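Local atomic coordinates of nonsense-mediated mRNA decay protein 2 (Saccharomyces cerevisiae, PDB entry 4LUN), a protein that takes part in nonsense-mediated decay of mRNAs carrying premature stop codons, interacting with NAM7/UPF1 through its C-terminus, with this chain holding its N-terminal MIF4G domain. Residues A[60-73]-A[99-112]. Residues are numbered along the deposited sequence; the frame is centred on the assembly and turned at random.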
loop_
_atom_site.group_PDB
_atom_site.type_symbol
_atom_site.label_atom_id
_atom_site.label_comp_id
_atom_site.label_asym_id
_atom_site.label_seq_id
_atom_site.Cartn_x
_atom_site.Cartn_y
_atom_site.Cartn_z
ATOM N N LEU A 60 4.075 23.352 -15.029
ATOM C CA LEU A 60 2.707 23.527 -14.552
ATOM C C LEU A 60 2.371 24.993 -14.335
ATOM O O LEU A 60 1.205 25.386 -14.397
ATOM C CB LEU A 60 2.476 22.726 -13.267
ATOM C CG LEU A 60 2.206 21.252 -13.543
ATOM C CD1 LEU A 60 2.345 20.422 -12.274
ATOM C CD2 LEU A 60 0.817 21.108 -14.139
ATOM N N SER A 61 3.392 25.805 -14.083
ATOM C CA SER A 61 3.177 27.232 -13.892
ATOM C C SER A 61 3.397 28.016 -15.179
ATOM O O SER A 61 3.210 29.231 -15.204
ATOM C CB SER A 61 4.078 27.784 -12.781
ATOM O OG SER A 61 5.408 27.961 -13.231
ATOM N N GLU A 62 3.786 27.325 -16.247
ATOM C CA GLU A 62 4.058 27.996 -17.522
ATOM C C GLU A 62 3.231 27.442 -18.677
ATOM O O GLU A 62 2.845 28.178 -19.590
ATOM C CB GLU A 62 5.547 27.906 -17.868
ATOM C CG GLU A 62 6.442 28.770 -16.989
ATOM C CD GLU A 62 7.921 28.540 -17.249
ATOM O OE1 GLU A 62 8.256 27.674 -18.085
ATOM O OE2 GLU A 62 8.749 29.224 -16.612
ATOM N N ALA A 63 2.971 26.140 -18.644
ATOM C CA ALA A 63 2.269 25.482 -19.739
ATOM C C ALA A 63 0.775 25.374 -19.488
ATOM O O ALA A 63 0.337 25.160 -18.355
ATOM C CB ALA A 63 2.855 24.109 -19.999
ATOM N N SER A 64 0.007 25.530 -20.560
ATOM C CA SER A 64 -1.413 25.222 -20.564
ATOM C C SER A 64 -1.550 23.806 -21.083
ATOM O O SER A 64 -1.377 23.549 -22.277
ATOM C CB SER A 64 -2.179 26.172 -21.477
ATOM O OG SER A 64 -3.491 25.687 -21.707
ATOM N N LEU A 65 -1.871 22.895 -20.175
ATOM C CA LEU A 65 -1.841 21.466 -20.444
ATOM C C LEU A 65 -3.237 20.863 -20.593
ATOM O O LEU A 65 -3.381 19.647 -20.728
ATOM C CB LEU A 65 -1.107 20.770 -19.301
ATOM C CG LEU A 65 0.357 21.150 -19.099
ATOM C CD1 LEU A 65 0.823 20.818 -17.697
ATOM C CD2 LEU A 65 1.220 20.426 -20.110
ATOM N N GLU A 66 -4.257 21.715 -20.579
ATOM C CA GLU A 66 -5.655 21.269 -20.560
ATOM C C GLU A 66 -6.047 20.259 -21.647
ATOM O O GLU A 66 -6.746 19.285 -21.380
ATOM C CB GLU A 66 -6.591 22.481 -20.625
ATOM C CG GLU A 66 -8.003 22.197 -20.143
ATOM C CD GLU A 66 -8.071 21.999 -18.637
ATOM O OE1 GLU A 66 -8.713 21.023 -18.194
ATOM O OE2 GLU A 66 -7.486 22.823 -17.900
ATOM N N LYS A 67 -5.612 20.488 -22.878
ATOM C CA LYS A 67 -6.021 19.616 -23.972
ATOM C C LYS A 67 -5.240 18.306 -23.976
ATOM O O LYS A 67 -5.594 17.376 -24.703
ATOM C CB LYS A 67 -5.895 20.321 -25.326
ATOM C CG LYS A 67 -4.765 21.332 -25.396
ATOM C CD LYS A 67 -5.248 22.743 -25.068
ATOM C CE LYS A 67 -4.597 23.266 -23.792
ATOM N NZ LYS A 67 -3.189 22.800 -23.665
ATOM N N TYR A 68 -4.178 18.239 -23.174
ATOM C CA TYR A 68 -3.410 17.002 -23.030
ATOM C C TYR A 68 -3.732 16.284 -21.713
ATOM O O TYR A 68 -3.058 15.327 -21.343
ATOM C CB TYR A 68 -1.900 17.272 -23.127
ATOM C CG TYR A 68 -1.337 17.236 -24.541
ATOM C CD1 TYR A 68 -0.599 16.146 -24.990
ATOM C CD2 TYR A 68 -1.546 18.288 -25.425
ATOM C CE1 TYR A 68 -0.085 16.107 -26.280
ATOM C CE2 TYR A 68 -1.034 18.259 -26.715
ATOM C CZ TYR A 68 -0.310 17.168 -27.136
ATOM O OH TYR A 68 0.201 17.136 -28.420
ATOM N N LEU A 69 -4.765 16.750 -21.016
ATOM C CA LEU A 69 -5.129 16.192 -19.712
ATOM C C LEU A 69 -5.318 14.671 -19.696
ATOM O O LEU A 69 -4.738 13.983 -18.849
ATOM C CB LEU A 69 -6.386 16.869 -19.173
ATOM C CG LEU A 69 -6.833 16.349 -17.810
ATOM C CD1 LEU A 69 -5.708 16.536 -16.802
ATOM C CD2 LEU A 69 -8.081 17.068 -17.366
ATOM N N SER A 70 -6.135 14.154 -20.612
ATOM C CA SER A 70 -6.407 12.712 -20.663
ATOM C C SER A 70 -5.115 11.917 -20.769
ATOM O O SER A 70 -4.910 10.938 -20.050
ATOM C CB SER A 70 -7.310 12.367 -21.845
ATOM O OG SER A 70 -8.432 13.223 -21.906
ATOM N N GLU A 71 -4.245 12.346 -21.678
ATOM C CA GLU A 71 -2.943 11.720 -21.843
ATOM C C GLU A 71 -2.075 11.844 -20.592
ATOM O O GLU A 71 -1.321 10.925 -20.258
ATOM C CB GLU A 71 -2.213 12.311 -23.055
ATOM C CG GLU A 71 -0.778 11.861 -23.177
ATOM C CD GLU A 71 -0.216 12.102 -24.555
ATOM O OE1 GLU A 71 -0.873 12.812 -25.348
ATOM O OE2 GLU A 71 0.878 11.572 -24.847
ATOM N N ILE A 72 -2.187 12.972 -19.896
ATOM C CA ILE A 72 -1.428 13.182 -18.665
ATOM C C ILE A 72 -1.898 12.200 -17.592
ATOM O O ILE A 72 -1.086 11.612 -16.874
ATOM C CB ILE A 72 -1.593 14.619 -18.133
ATOM C CG1 ILE A 72 -0.847 15.613 -19.023
ATOM C CG2 ILE A 72 -1.066 14.732 -16.709
ATOM C CD1 ILE A 72 -1.072 17.062 -18.634
ATOM N N ILE A 73 -3.212 12.019 -17.503
ATOM C CA ILE A 73 -3.806 11.093 -16.540
ATOM C C ILE A 73 -3.311 9.660 -16.747
ATOM O O ILE A 73 -2.862 9.011 -15.799
ATOM C CB ILE A 73 -5.345 11.127 -16.623
ATOM C CG1 ILE A 73 -5.863 12.476 -16.122
ATOM C CG2 ILE A 73 -5.961 9.976 -15.828
ATOM C CD1 ILE A 73 -7.281 12.766 -16.526
ATOM N N GLY A 99 0.951 19.111 -7.313
ATOM C CA GLY A 99 0.934 20.199 -8.280
ATOM C C GLY A 99 -0.144 20.014 -9.328
ATOM O O GLY A 99 -0.893 20.939 -9.642
ATOM N N LEU A 100 -0.227 18.805 -9.870
ATOM C CA LEU A 100 -1.219 18.497 -10.884
ATOM C C LEU A 100 -2.618 18.593 -10.302
ATOM O O LEU A 100 -3.526 19.100 -10.952
ATOM C CB LEU A 100 -0.968 17.112 -11.474
ATOM C CG LEU A 100 0.148 17.072 -12.515
ATOM C CD1 LEU A 100 0.627 15.650 -12.717
ATOM C CD2 LEU A 100 -0.351 17.668 -13.826
ATOM N N HIS A 101 -2.789 18.111 -9.074
ATOM C CA HIS A 101 -4.076 18.209 -8.394
ATOM C C HIS A 101 -4.452 19.674 -8.138
ATOM O O HIS A 101 -5.621 20.061 -8.234
ATOM C CB HIS A 101 -4.047 17.415 -7.071
ATOM C CG HIS A 101 -5.226 17.673 -6.193
ATOM N ND1 HIS A 101 -6.492 17.212 -6.487
ATOM C CD2 HIS A 101 -5.339 18.365 -5.034
ATOM C CE1 HIS A 101 -7.330 17.603 -5.546
ATOM N NE2 HIS A 101 -6.657 18.309 -4.652
ATOM N N GLN A 102 -3.459 20.491 -7.818
ATOM C CA GLN A 102 -3.723 21.899 -7.527
ATOM C C GLN A 102 -4.083 22.670 -8.796
ATOM O O GLN A 102 -4.871 23.620 -8.752
ATOM C CB GLN A 102 -2.521 22.527 -6.822
ATOM C CG GLN A 102 -2.394 22.071 -5.372
ATOM C CD GLN A 102 -1.022 22.299 -4.808
ATOM O OE1 GLN A 102 -0.273 23.140 -5.296
ATOM N NE2 GLN A 102 -0.670 21.534 -3.777
ATOM N N ARG A 103 -3.517 22.250 -9.924
ATOM C CA ARG A 103 -3.824 22.880 -11.210
ATOM C C ARG A 103 -5.202 22.475 -11.729
ATOM O O ARG A 103 -5.966 23.319 -12.214
ATOM C CB ARG A 103 -2.771 22.520 -12.263
ATOM C CG ARG A 103 -1.534 23.415 -12.307
ATOM C CD ARG A 103 -1.807 24.782 -12.947
ATOM N NE ARG A 103 -2.558 24.703 -14.204
ATOM C CZ ARG A 103 -2.011 24.651 -15.418
ATOM N NH1 ARG A 103 -0.691 24.664 -15.567
ATOM N NH2 ARG A 103 -2.790 24.581 -16.493
ATOM N N PHE A 104 -5.523 21.187 -11.619
ATOM C CA PHE A 104 -6.717 20.648 -12.276
ATOM C C PHE A 104 -7.829 20.101 -11.374
ATOM O O PHE A 104 -8.917 19.797 -11.867
ATOM C CB PHE A 104 -6.324 19.586 -13.307
ATOM C CG PHE A 104 -5.271 20.050 -14.274
ATOM C CD1 PHE A 104 -5.560 21.028 -15.217
ATOM C CD2 PHE A 104 -3.988 19.521 -14.235
ATOM C CE1 PHE A 104 -4.589 21.467 -16.101
ATOM C CE2 PHE A 104 -3.014 19.959 -15.116
ATOM C CZ PHE A 104 -3.316 20.931 -16.050
ATOM N N ASN A 105 -7.577 19.969 -10.073
ATOM C CA ASN A 105 -8.565 19.352 -9.176
ATOM C C ASN A 105 -9.080 17.996 -9.691
ATOM O O ASN A 105 -8.328 17.204 -10.245
ATOM C CB ASN A 105 -9.732 20.321 -8.897
ATOM C CG ASN A 105 -10.761 19.757 -7.926
ATOM O OD1 ASN A 105 -10.422 19.309 -6.834
ATOM N ND2 ASN A 105 -12.019 19.702 -8.363
ATOM N N GLY A 106 -10.385 17.782 -9.546
ATOM C CA GLY A 106 -11.026 16.494 -9.658
ATOM C C GLY A 106 -11.021 15.939 -11.052
ATOM O O GLY A 106 -10.980 14.731 -11.215
ATOM N N ARG A 107 -11.051 16.801 -12.068
ATOM C CA ARG A 107 -11.006 16.283 -13.431
ATOM C C ARG A 107 -9.680 15.570 -13.729
ATOM O O ARG A 107 -9.612 14.766 -14.651
ATOM C CB ARG A 107 -11.336 17.362 -14.473
ATOM C CG ARG A 107 -10.411 18.556 -14.479
ATOM C CD ARG A 107 -10.971 19.668 -15.372
ATOM N NE ARG A 107 -9.960 20.686 -15.647
ATOM C CZ ARG A 107 -9.746 21.755 -14.884
ATOM N NH1 ARG A 107 -10.482 21.960 -13.800
ATOM N NH2 ARG A 107 -8.797 22.625 -15.206
ATOM N N PHE A 108 -8.643 15.842 -12.933
ATOM C CA PHE A 108 -7.405 15.061 -12.989
ATOM C C PHE A 108 -7.408 13.958 -11.931
ATOM O O PHE A 108 -7.164 12.794 -12.237
ATOM C CB PHE A 108 -6.179 15.956 -12.790
ATOM C CG PHE A 108 -4.917 15.205 -12.439
ATOM C CD1 PHE A 108 -4.157 14.594 -13.423
ATOM C CD2 PHE A 108 -4.481 15.127 -11.121
ATOM C CE1 PHE A 108 -2.996 13.910 -13.102
ATOM C CE2 PHE A 108 -3.318 14.446 -10.792
ATOM C CZ PHE A 108 -2.576 13.833 -11.785
ATOM N N THR A 109 -7.683 14.335 -10.688
ATOM C CA THR A 109 -7.533 13.401 -9.560
ATOM C C THR A 109 -8.560 12.271 -9.522
ATOM O O THR A 109 -8.226 11.128 -9.167
ATOM C CB THR A 109 -7.488 14.163 -8.214
ATOM O OG1 THR A 109 -6.532 15.228 -8.325
ATOM C CG2 THR A 109 -7.080 13.235 -7.075
ATOM N N SER A 110 -9.806 12.568 -9.871
ATOM C CA SER A 110 -10.844 11.534 -9.900
ATOM C C SER A 110 -10.508 10.340 -10.802
ATOM O O SER A 110 -10.464 9.195 -10.318
ATOM C CB SER A 110 -12.240 12.117 -10.197
ATOM O OG SER A 110 -13.176 11.089 -10.480
ATOM N N PRO A 111 -10.242 10.579 -12.104
ATOM C CA PRO A 111 -9.897 9.407 -12.921
ATOM C C PRO A 111 -8.557 8.761 -12.534
ATOM O O PRO A 111 -8.406 7.544 -12.684
ATOM C CB PRO A 111 -9.846 9.969 -14.349
ATOM C CG PRO A 111 -9.633 11.439 -14.186
ATOM C CD PRO A 111 -10.308 11.818 -12.902
ATOM N N LEU A 112 -7.610 9.550 -12.032
ATOM C CA LEU A 112 -6.343 9.001 -11.576
ATOM C C LEU A 112 -6.583 8.060 -10.398
ATOM O O LEU A 112 -6.071 6.944 -10.377
ATOM C CB LEU A 112 -5.371 10.108 -11.153
ATOM C CG LEU A 112 -4.111 9.608 -10.419
ATOM C CD1 LEU A 112 -3.255 8.742 -11.317
ATOM C CD2 LEU A 112 -3.288 10.746 -9.836
#
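R103, in the last turn of helix 87-104, reaches across to L60 and A63, at the end of helix 52-60 and in the linker to helix 69-81. Its CB lies over one face of the F104 ring, and CG touches L60 CD2 at 3.8 Å. CD then passes L60 O, and bends at chi2 (-75°) and chi3 fold the chain back so that F104 CZ sits over one face of the guanidinium. At the tip, NH1 donates to A63 O, a bond 3.0 Å long, close to the guanidinium plane and almost in line with the carbonyl; the approach of NH1 to L60 O is modelled too short for its length to be trusted. L60 itself is a knob among G99, L100, R103 and F104, its CD2 3.6 Å from L100 CD2.

The opposite face of the F104 ring receives L69 CD1, while L65 CB approaches CZ at 3.9 Å. Beyond the ring, R107 holds E66 side-on. NE donates to OE1 at 2.9 Å and NH2 to OE2 at 3.0 Å. Both donors meet the syn sides somewhat out of the carboxylate plane, which is turned 35° from the guanidinium. E66 OE2 also lies at the F104 edge, 3.7 Å from CE1. With an alanine here both bonds would go, and the R107 guanidinium would probably be left without its charged mate and less restrained.

Farther along, the segments 69-73 and 106-112 run in roughly the same direction, their axes 37° apart, and I73 CD1 meets P111 CG at 3.6 Å while I72 and I73 pack on F108. The contact thus joins the end of helix 52-60, the linker after it and the start of helix 69-81 to helices 87-104 and 106-116 of this HEAT-repeat MIF4G domain through an apolar seam, with one arginine holding the linker at the A63 carbonyl and another pairing with a carboxylate at the partly exposed margin.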